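Local coordinates for predicted acyltransferase with acyl-CoA N-acyltransferase domain (Escherichia coli, PDB 4RS2), which probably transfers acyl groups from acyl-coenzyme A as a GNAT-family N-acetyltransferase, binds coenzyme A, and on overexpression suppresses small-RNA-mediated silencing of several RNA targets, at residues 109-112 / 113-117; 159-162 / 163-166; 29-32 / 33-37; 21-24 / 25-28. All coordinates share one frame; numbering follows the deposited sequence. Where two conformers were deposited one is given.

Contacts 4 and 3 follow each other along the chain: 21-28 leads from strand 18-21 into helix 27-37, and 29-37 carries that helix on to Ser-37 of the coenzyme A pocket. They touch where Ile-30 CD1 lies 3.9 Å from Glu-22 OE2, and their centres are 12 Å apart. Contacts 1 and 2 form a second pair, also 12 Å between centres, with Leu-113 CD2 of helix 104-118 packed 3.5 Å from His-160 CD2. Contact 2 is remote from contact 3, about 31 Å between centres and across the middle of the chain. The bound cofactor lies about 7 Å from the Leu-33 side chain and about 8 Å from that of Val-109.

Contact 1: 109-112 / 113-117; sequences VYEG and LDSLN
Val-109 and Leu-113 sit one turn apart on helix 104-118, the connecting helix of the beta-alpha-beta unit that this acetyltransferase builds with strands 87-95 and 123-127. Backbone bonds of the alpha-helical i to i+4 kind run through the segment. Leu-113 N reaches Val-109 O over 2.9 Å in a nearly straight bond (174°), and Asp-114, Ser-115 and Leu-116 donate in the same way to Tyr-110, Glu-111 and Gly-112.

Ser-115 adds a side-chain bond to this pattern. Its OG stands beside its own backbone N (chi1 -74°), close enough to the preceding turn to donate to Glu-111 O at 3.1 Å. That carbonyl oxygen is therefore gripped twice, with the amide N and the hydroxyl of Ser-115 arriving from opposite faces of its plane. A serine can satisfy its hydroxyl in this way within its own helix.

Apolar contacts occupy the buried side. Val-109 CG1 and Leu-113 CD1 lie side by side at 4.1 Å; Val-109 packs on Met-90 and Leu-93 of the sheet, Leu-113 on Phe-75. Gly-112 brings no side chain to its buried position. Against the backbone there, Leu-116 CG packs 3.2 Å from Gly-112 O.

Polar groups take the exposed side. The Tyr-110 ring reaches alongside the next turn, its CE2 4.4 Å from Asp-114 CB. One water joins their ends: it lies 2.6 Å from Tyr-110 OH and donates to Asp-114 OD1 at 2.9 Å.

Contact 2: 159-162 / 163-166; sequences VHRL and ADDA
Arg-161 reaches over the turn that follows its strand and donates from NH1 to Asp-164 O at 2.9 Å. The bond is somewhat bent (140°). It meets the oxygen in the carbonyl plane, while the acceptor is tilted away from the plane of the guanidinium group. The aliphatic part of the same side chain lies along the turn, with Arg-161 CD 3.2 Å from Ala-163 O. At the root of the chain, the methyl CB of Ala-166 packs against Arg-161 CB at 4.2 Å. The Asp-164 carboxylate adds a nearby opposite charge, but its OD1 is 4.1 Å from Arg-161 NH1, beyond a salt bridge.

Two torsions set the course of the arginine. The first (chi1 72°) puts CG between the backbone N and the carbonyl carbon, and a bend at chi3 (76°) turns the guanidinium toward the Asp-164 carbonyl. Beyond it, NH2 forms a salt bridge with Glu-139, so both terminal nitrogens have a partner.

Further out, His-160 ND1 donates to Arg-161 O at 2.8 Å; the oxygen lies in the imidazole plane, although the donor stands above the carbonyl plane. The same ring meets Phe-138 edge to face. Leu-162 packs on Leu-113 and Leu-116 of helix 104-118. Ala-163 N, covered by this contact, has no hydrogen-bond partner in the model, whereas Ala-166 N bonds Ala-163 O at 3.2 Å, closing a type I beta turn in the loop between strands 157-161 and 172-175.

Contact 3: 29-32 / 33-37; sequences GIDA and LLRRS
Asp-31 and Arg-35 meet one helical turn apart through complementary torsions: Asp-31 CG is swung opposite its own backbone N (chi1 -167°), while Arg-35 keeps CG beside its N (chi1 -70°) and then runs extended to NE. There NE donates to Asp-31 OD2 at 2.8 Å and 148°, a salt bridge made through this one nitrogen. OD2 is met on its syn side and lies close to the guanidinium plane, yet the two flat groups are turned well away from coplanar. A water bridges Asp-31 OD1 and Arg-35 NH2, and Arg-35 NH1 has a second acidic partner in Asp-41.

Helix 27-37, which carries this pair, packs in the GNAT fold against helix 42-53 and against strands 69-80 and 87-95 of the sheet. On its buried side Ile-30 CG2 and Leu-34 CD1 run side by side at 3.8 Å; Ile-30 also touches Tyr-72, and Leu-34 touches Val-47.

In the conformer given, Arg-36 folds back over the preceding turn. Its NH1 comes to 3.6 Å from Ala-32 CB, and one face of the guanidinium lies above Leu-33 CA, offset toward the rim of the group. Arg-36 NH2 forms a salt bridge with Asp-96 and donates to a water that in turn donates to Gly-29 O at 2.8 Å. At the end of the helix, Ser-37 of the coenzyme A pocket donates a hydrogen bond from OG to Leu-33 O at 2.7 Å.

Contact 4: 21-24 / 25-28; sequences VEIP and IDAP
Ile-23 and Asp-26 close a tight bend in which Asp-26 N donates to Ile-23 O at 3.0 Å and Ala-27 N to Pro-24 O at 3.1 Å, both i to i+3 bonds with the donor standing above the carbonyl plane. The Asp-26 side chain bonds the same residue: OD2 accepts from Ile-23 N at 2.8 Å (162°), from above the carboxylate plane. Its CG lies beside its own backbone N (chi1 -66°), which turns the carboxylate back toward Ile-23. The same OD2 forms a salt bridge with Arg-20, so the buried acid has both an amide and a positive charge near it.

This bend carries the chain from strand 18-21 into helix 27-37, the first strand-to-helix passage of the GNAT fold here. Proline suits both of its places: the ring of Pro-24 constrains phi at the bend, and Pro-28 lies in the first turn of the helix, where no backbone N-H is needed for an i to i+4 bond. At the surface, Ile-23 CD1 and Ile-25 CG2 lie side by side at 3.8 Å. The Glu-22 carboxylate is taken up by a hydrogen bond with Tyr-72 and a salt bridge to Arg-51, while Glu-22 CA lies 3.3 Å from Asp-26 OD2.

Contact 1: 109-112 / 113-117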
loop_
_atom_site.group_PDB
_atom_site.type_symbol
_atom_site.label_atom_id
_atom_site.label_comp_id
_atom_site.label_asym_id
_atom_site.label_seq_id
_atom_site.Cartn_x
_atom_site.Cartn_y
_atom_site.Cartn_z
ATOM N N VAL A 109 -3.513 6.418 -1.478
ATOM C CA VAL A 109 -4.268 5.191 -1.660
ATOM C C VAL A 109 -5.226 5.325 -2.853
ATOM O O VAL A 109 -5.329 4.421 -3.704
ATOM C CB VAL A 109 -5.039 4.836 -0.368
ATOM C CG1 VAL A 109 -5.931 3.604 -0.568
ATOM C CG2 VAL A 109 -4.046 4.613 0.756
ATOM N N TYR A 110 -5.921 6.447 -2.941
ATOM C CA TYR A 110 -6.870 6.628 -4.040
ATOM C C TYR A 110 -6.172 6.544 -5.391
ATOM O O TYR A 110 -6.628 5.850 -6.292
ATOM C CB TYR A 110 -7.645 7.969 -3.950
ATOM C CG TYR A 110 -8.655 8.084 -5.070
ATOM C CD1 TYR A 110 -9.912 7.538 -4.942
ATOM C CD2 TYR A 110 -8.337 8.706 -6.258
ATOM C CE1 TYR A 110 -10.838 7.587 -5.978
ATOM C CE2 TYR A 110 -9.255 8.781 -7.294
ATOM C CZ TYR A 110 -10.509 8.218 -7.143
ATOM O OH TYR A 110 -11.457 8.290 -8.171
ATOM N N GLU A 111 -5.069 7.282 -5.531
ATOM C CA GLU A 111 -4.339 7.306 -6.798
ATOM C C GLU A 111 -3.734 5.943 -7.082
ATOM O O GLU A 111 -3.688 5.513 -8.228
ATOM C CB GLU A 111 -3.256 8.403 -6.845
ATOM C CG GLU A 111 -2.459 8.369 -8.152
ATOM C CD GLU A 111 -1.668 9.640 -8.461
ATOM O OE1 GLU A 111 -1.946 10.722 -7.879
ATOM O OE2 GLU A 111 -0.766 9.552 -9.328
ATOM N N GLY A 112 -3.251 5.267 -6.047
ATOM C CA GLY A 112 -2.695 3.921 -6.227
ATOM C C GLY A 112 -3.732 2.986 -6.835
ATOM O O GLY A 112 -3.507 2.296 -7.832
ATOM N N LEU A 113 -4.887 2.944 -6.188
ATOM C CA LEU A 113 -5.980 2.109 -6.629
ATOM C C LEU A 113 -6.464 2.501 -8.023
ATOM O O LEU A 113 -6.796 1.626 -8.833
ATOM C CB LEU A 113 -7.120 2.103 -5.604
ATOM C CG LEU A 113 -6.992 0.999 -4.513
ATOM C CD1 LEU A 113 -5.645 0.999 -3.775
ATOM C CD2 LEU A 113 -8.161 1.004 -3.526
ATOM N N ASP A 114 -6.520 3.801 -8.301
ATOM C CA ASP A 114 -6.957 4.274 -9.625
ATOM C C ASP A 114 -5.973 3.832 -10.716
ATOM O O ASP A 114 -6.393 3.392 -11.781
ATOM C CB ASP A 114 -7.074 5.786 -9.612
ATOM C CG ASP A 114 -7.750 6.320 -10.838
ATOM O OD1 ASP A 114 -8.932 5.982 -11.047
ATOM O OD2 ASP A 114 -7.098 7.086 -11.561
ATOM N N SER A 115 -4.681 3.946 -10.428
ATOM C CA SER A 115 -3.632 3.528 -11.355
ATOM C C SER A 115 -3.714 2.013 -11.598
ATOM O O SER A 115 -3.616 1.513 -12.752
ATOM C CB SER A 115 -2.266 3.916 -10.796
ATOM O OG SER A 115 -2.066 5.324 -10.912
ATOM N N LEU A 116 -3.897 1.275 -10.529
ATOM C CA LEU A 116 -3.960 -0.183 -10.649
ATOM C C LEU A 116 -5.154 -0.604 -11.517
ATOM O O LEU A 116 -5.036 -1.493 -12.353
ATOM C CB LEU A 116 -3.967 -0.831 -9.280
ATOM C CG LEU A 116 -2.657 -0.690 -8.532
ATOM C CD1 LEU A 116 -2.915 -0.914 -7.075
ATOM C CD2 LEU A 116 -1.575 -1.637 -9.041
ATOM N N ASN A 117 -6.289 0.060 -11.323
ATOM C CA ASN A 117 -7.453 -0.235 -12.137
ATOM C C ASN A 117 -7.175 0.057 -13.588
ATOM O O ASN A 117 -7.534 -0.745 -14.471
ATOM C CB ASN A 117 -8.635 0.607 -11.673
ATOM C CG ASN A 117 -9.897 0.343 -12.481
ATOM O OD1 ASN A 117 -10.383 -0.779 -12.531
ATOM N ND2 ASN A 117 -10.420 1.378 -13.115
HETATM O O HOH W 1 -10.569 8.353 -10.653
#

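Contact 2: 159-162 / 163-166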
loop_
_atom_site.group_PDB
_atom_site.type_symbol
_atom_site.label_atom_id
_atom_site.label_comp_id
_atom_site.label_asym_id
_atom_site.label_seq_id
_atom_site.Cartn_x
_atom_site.Cartn_y
_atom_site.Cartn_z
ATOM N N VAL A 159 -9.838 -6.076 2.007
ATOM C CA VAL A 159 -9.815 -6.125 0.559
ATOM C C VAL A 159 -10.638 -4.984 -0.038
ATOM O O VAL A 159 -11.649 -4.537 0.535
ATOM C CB VAL A 159 -10.352 -7.482 0.061
ATOM C CG1 VAL A 159 -11.814 -7.661 0.442
ATOM C CG2 VAL A 159 -10.120 -7.643 -1.429
ATOM N N HIS A 160 -10.160 -4.496 -1.177
ATOM C CA HIS A 160 -10.830 -3.458 -1.956
ATOM C C HIS A 160 -10.879 -3.949 -3.400
ATOM O O HIS A 160 -9.860 -4.065 -4.046
ATOM C CB HIS A 160 -10.062 -2.130 -1.891
ATOM C CG HIS A 160 -10.856 -0.931 -2.333
ATOM N ND1 HIS A 160 -11.523 -0.860 -3.537
ATOM C CD2 HIS A 160 -11.069 0.265 -1.721
ATOM C CE1 HIS A 160 -12.145 0.312 -3.632
ATOM N NE2 HIS A 160 -11.862 1.019 -2.555
ATOM N N ARG A 161 -12.073 -4.218 -3.910
ATOM C CA ARG A 161 -12.212 -4.648 -5.284
ATOM C C ARG A 161 -11.942 -3.463 -6.191
ATOM O O ARG A 161 -12.218 -2.319 -5.816
ATOM C CB ARG A 161 -13.641 -5.126 -5.530
ATOM C CG ARG A 161 -14.698 -4.040 -5.575
ATOM C CD ARG A 161 -16.069 -4.681 -5.550
ATOM N NE ARG A 161 -16.376 -5.143 -4.202
ATOM C CZ ARG A 161 -17.537 -5.685 -3.829
ATOM N NH1 ARG A 161 -18.507 -5.919 -4.741
ATOM N NH2 ARG A 161 -17.718 -6.036 -2.542
ATOM N N LEU A 162 -11.454 -3.734 -7.392
ATOM C CA LEU A 162 -11.281 -2.691 -8.402
ATOM C C LEU A 162 -12.334 -2.783 -9.510
ATOM O O LEU A 162 -12.402 -1.901 -10.363
ATOM C CB LEU A 162 -9.889 -2.735 -8.984
ATOM C CG LEU A 162 -8.791 -2.495 -7.932
ATOM C CD1 LEU A 162 -7.409 -2.511 -8.578
ATOM C CD2 LEU A 162 -9.029 -1.152 -7.247
ATOM N N ALA A 163 -13.117 -3.853 -9.510
ATOM C CA ALA A 163 -14.218 -4.064 -10.449
ATOM C C ALA A 163 -15.316 -4.608 -9.563
ATOM O O ALA A 163 -15.021 -5.266 -8.560
ATOM C CB ALA A 163 -13.839 -5.061 -11.526
ATOM N N ASP A 164 -16.575 -4.385 -9.921
ATOM C CA ASP A 164 -17.625 -4.728 -9.000
ATOM C C ASP A 164 -17.755 -6.213 -8.684
ATOM O O ASP A 164 -18.128 -6.603 -7.563
ATOM C CB ASP A 164 -18.971 -4.175 -9.424
ATOM C CG ASP A 164 -19.792 -3.773 -8.219
ATOM O OD1 ASP A 164 -19.272 -2.949 -7.423
ATOM O OD2 ASP A 164 -20.926 -4.288 -8.044
ATOM N N ASP A 165 -17.414 -7.039 -9.652
ATOM C CA ASP A 165 -17.549 -8.473 -9.496
ATOM C C ASP A 165 -16.228 -9.158 -9.230
ATOM O O ASP A 165 -16.170 -10.379 -9.290
ATOM C CB ASP A 165 -18.187 -9.090 -10.752
ATOM C CG ASP A 165 -17.318 -8.946 -12.010
ATOM O OD1 ASP A 165 -16.171 -8.435 -11.929
ATOM O OD2 ASP A 165 -17.805 -9.345 -13.099
ATOM N N ALA A 166 -15.182 -8.404 -8.917
ATOM C CA ALA A 166 -13.844 -8.981 -8.780
ATOM C C ALA A 166 -13.670 -10.042 -7.706
ATOM O O ALA A 166 -12.825 -10.921 -7.844
ATOM C CB ALA A 166 -12.822 -7.884 -8.561
#

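Contact 3: 29-32 / 33-37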
loop_
_atom_site.group_PDB
_atom_site.type_symbol
_atom_site.label_atom_id
_atom_site.label_comp_id
_atom_site.label_asym_id
_atom_site.label_seq_id
_atom_site.Cartn_x
_atom_site.Cartn_y
_atom_site.Cartn_z
ATOM N N GLY A 29 15.349 8.370 -0.298
ATOM C CA GLY A 29 14.344 9.179 0.381
ATOM C C GLY A 29 13.218 8.343 0.931
ATOM O O GLY A 29 12.724 8.591 2.031
ATOM N N ILE A 30 12.774 7.367 0.143
ATOM C CA ILE A 30 11.756 6.426 0.593
ATOM C C ILE A 30 12.282 5.679 1.806
ATOM O O ILE A 30 11.570 5.506 2.812
ATOM C CB ILE A 30 11.363 5.464 -0.545
ATOM C CG1 ILE A 30 10.643 6.221 -1.686
ATOM C CG2 ILE A 30 10.460 4.365 -0.051
ATOM C CD1 ILE A 30 10.626 5.462 -2.980
ATOM N N ASP A 31 13.539 5.223 1.716
ATOM C CA ASP A 31 14.104 4.454 2.819
ATOM C C ASP A 31 14.138 5.250 4.087
ATOM O O ASP A 31 13.789 4.716 5.169
ATOM C CB ASP A 31 15.502 3.943 2.474
ATOM C CG ASP A 31 16.011 2.876 3.442
ATOM O OD1 ASP A 31 15.697 1.692 3.230
ATOM O OD2 ASP A 31 16.757 3.208 4.378
ATOM N N ALA A 32 14.486 6.538 3.987
ATOM C CA ALA A 32 14.613 7.378 5.154
ATOM C C ALA A 32 13.245 7.627 5.736
ATOM O O ALA A 32 13.083 7.609 6.954
ATOM C CB ALA A 32 15.325 8.679 4.817
ATOM N N LEU A 33 12.265 7.880 4.875
ATOM C CA LEU A 33 10.893 8.046 5.350
ATOM C C LEU A 33 10.375 6.815 6.101
ATOM O O LEU A 33 9.743 6.928 7.171
ATOM C CB LEU A 33 9.962 8.337 4.178
ATOM C CG LEU A 33 8.485 8.413 4.516
ATOM C CD1 LEU A 33 8.128 9.621 5.390
ATOM C CD2 LEU A 33 7.734 8.446 3.204
ATOM N N LEU A 34 10.646 5.629 5.551
ATOM C CA LEU A 34 10.151 4.402 6.173
ATOM C C LEU A 34 10.850 4.128 7.493
ATOM O O LEU A 34 10.209 3.687 8.455
ATOM C CB LEU A 34 10.288 3.205 5.202
ATOM C CG LEU A 34 9.401 3.360 3.937
ATOM C CD1 LEU A 34 9.656 2.233 2.970
ATOM C CD2 LEU A 34 7.940 3.456 4.286
ATOM N N ARG A 35 12.136 4.416 7.576
ATOM C CA ARG A 35 12.848 4.189 8.833
ATOM C C ARG A 35 12.419 5.104 9.950
ATOM O O ARG A 35 12.419 4.707 11.132
ATOM C CB ARG A 35 14.346 4.323 8.620
ATOM C CG ARG A 35 14.926 3.193 7.813
ATOM C CD ARG A 35 16.434 3.260 7.650
ATOM N NE ARG A 35 16.900 2.087 6.917
ATOM C CZ ARG A 35 17.323 0.952 7.477
ATOM N NH1 ARG A 35 17.423 0.835 8.796
ATOM N NH2 ARG A 35 17.668 -0.071 6.704
ATOM N N ARG A 36 12.054 6.325 9.584
ATOM C CA ARG A 36 11.648 7.304 10.580
ATOM C C ARG A 36 10.176 7.213 10.960
ATOM O O ARG A 36 9.817 7.632 12.049
ATOM C CB ARG A 36 12.047 8.731 10.172
ATOM C CG ARG A 36 11.342 9.363 8.993
ATOM C CD ARG A 36 11.786 10.826 8.840
ATOM N NE ARG A 36 11.180 11.465 7.674
ATOM C CZ ARG A 36 11.692 11.463 6.437
ATOM N NH1 ARG A 36 12.848 10.871 6.173
ATOM N NH2 ARG A 36 11.049 12.072 5.462
ATOM N N SER A 37 9.364 6.603 10.093
ATOM C CA SER A 37 7.902 6.542 10.263
ATOM C C SER A 37 7.353 5.334 10.994
ATOM O O SER A 37 6.256 5.409 11.554
ATOM C CB SER A 37 7.220 6.606 8.911
ATOM O OG SER A 37 7.458 7.859 8.309
HETATM O O HOH W 2 12.390 11.202 2.974
HETATM O O HOH W 3 17.304 -0.064 3.851
#

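Contact 4: 21-24 / 25-28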
loop_
_atom_site.group_PDB
_atom_site.type_symbol
_atom_site.label_atom_id
_atom_site.label_comp_id
_atom_site.label_asym_id
_atom_site.label_seq_id
_atom_site.Cartn_x
_atom_site.Cartn_y
_atom_site.Cartn_z
ATOM N N VAL A 21 4.553 8.219 -9.656
ATOM C CA VAL A 21 5.175 6.908 -9.571
ATOM C C VAL A 21 6.612 7.128 -9.159
ATOM O O VAL A 21 7.259 8.075 -9.589
ATOM C CB VAL A 21 5.117 6.171 -10.930
ATOM C CG1 VAL A 21 5.920 4.862 -10.908
ATOM C CG2 VAL A 21 3.669 5.905 -11.282
ATOM N N GLU A 22 7.109 6.273 -8.288
ATOM C CA GLU A 22 8.459 6.394 -7.829
ATOM C C GLU A 22 9.427 6.133 -8.970
ATOM O O GLU A 22 9.077 5.464 -9.939
ATOM C CB GLU A 22 8.720 5.399 -6.700
ATOM C CG GLU A 22 9.027 3.995 -7.110
ATOM C CD GLU A 22 9.483 3.155 -5.916
ATOM O OE1 GLU A 22 8.649 2.831 -5.091
ATOM O OE2 GLU A 22 10.679 2.824 -5.798
ATOM N N ILE A 23 10.621 6.693 -8.851
ATOM C CA ILE A 23 11.711 6.465 -9.795
ATOM C C ILE A 23 12.962 6.116 -8.970
ATOM O O ILE A 23 12.971 6.234 -7.738
ATOM C CB ILE A 23 11.908 7.660 -10.753
ATOM C CG1 ILE A 23 12.232 8.945 -9.982
ATOM C CG2 ILE A 23 10.655 7.854 -11.614
ATOM C CD1 ILE A 23 12.532 10.146 -10.866
ATOM N N PRO A 24 14.030 5.669 -9.634
ATOM C CA PRO A 24 15.212 5.205 -8.868
ATOM C C PRO A 24 15.815 6.164 -7.864
ATOM O O PRO A 24 16.225 5.734 -6.767
ATOM C CB PRO A 24 16.222 4.916 -9.968
ATOM C CG PRO A 24 15.358 4.443 -11.083
ATOM C CD PRO A 24 14.155 5.339 -11.060
ATOM N N ILE A 25 15.860 7.438 -8.214
ATOM C CA ILE A 25 16.462 8.443 -7.361
ATOM C C ILE A 25 15.687 8.612 -6.057
ATOM O O ILE A 25 16.221 9.141 -5.091
ATOM C CB ILE A 25 16.624 9.800 -8.121
ATOM C CG1 ILE A 25 17.582 10.736 -7.382
ATOM C CG2 ILE A 25 15.288 10.487 -8.345
ATOM C CD1 ILE A 25 18.936 10.140 -7.059
ATOM N N ASP A 26 14.451 8.125 -6.021
ATOM C CA ASP A 26 13.632 8.237 -4.831
ATOM C C ASP A 26 14.002 7.231 -3.753
ATOM O O ASP A 26 13.631 7.416 -2.591
ATOM C CB ASP A 26 12.149 7.967 -5.164
ATOM C CG ASP A 26 11.528 9.010 -6.071
ATOM O OD1 ASP A 26 11.893 10.213 -5.965
ATOM O OD2 ASP A 26 10.612 8.637 -6.864
ATOM N N ALA A 27 14.722 6.164 -4.107
ATOM C CA ALA A 27 14.912 5.086 -3.145
ATOM C C ALA A 27 15.475 5.491 -1.779
ATOM O O ALA A 27 14.919 5.103 -0.747
ATOM C CB ALA A 27 15.741 3.966 -3.776
ATOM N N PRO A 28 16.545 6.303 -1.754
ATOM C CA PRO A 28 17.089 6.681 -0.455
ATOM C C PRO A 28 16.101 7.504 0.365
ATOM O O PRO A 28 16.039 7.350 1.579
ATOM C CB PRO A 28 18.337 7.528 -0.805
ATOM C CG PRO A 28 18.659 7.215 -2.203
ATOM C CD PRO A 28 17.409 6.719 -2.874
#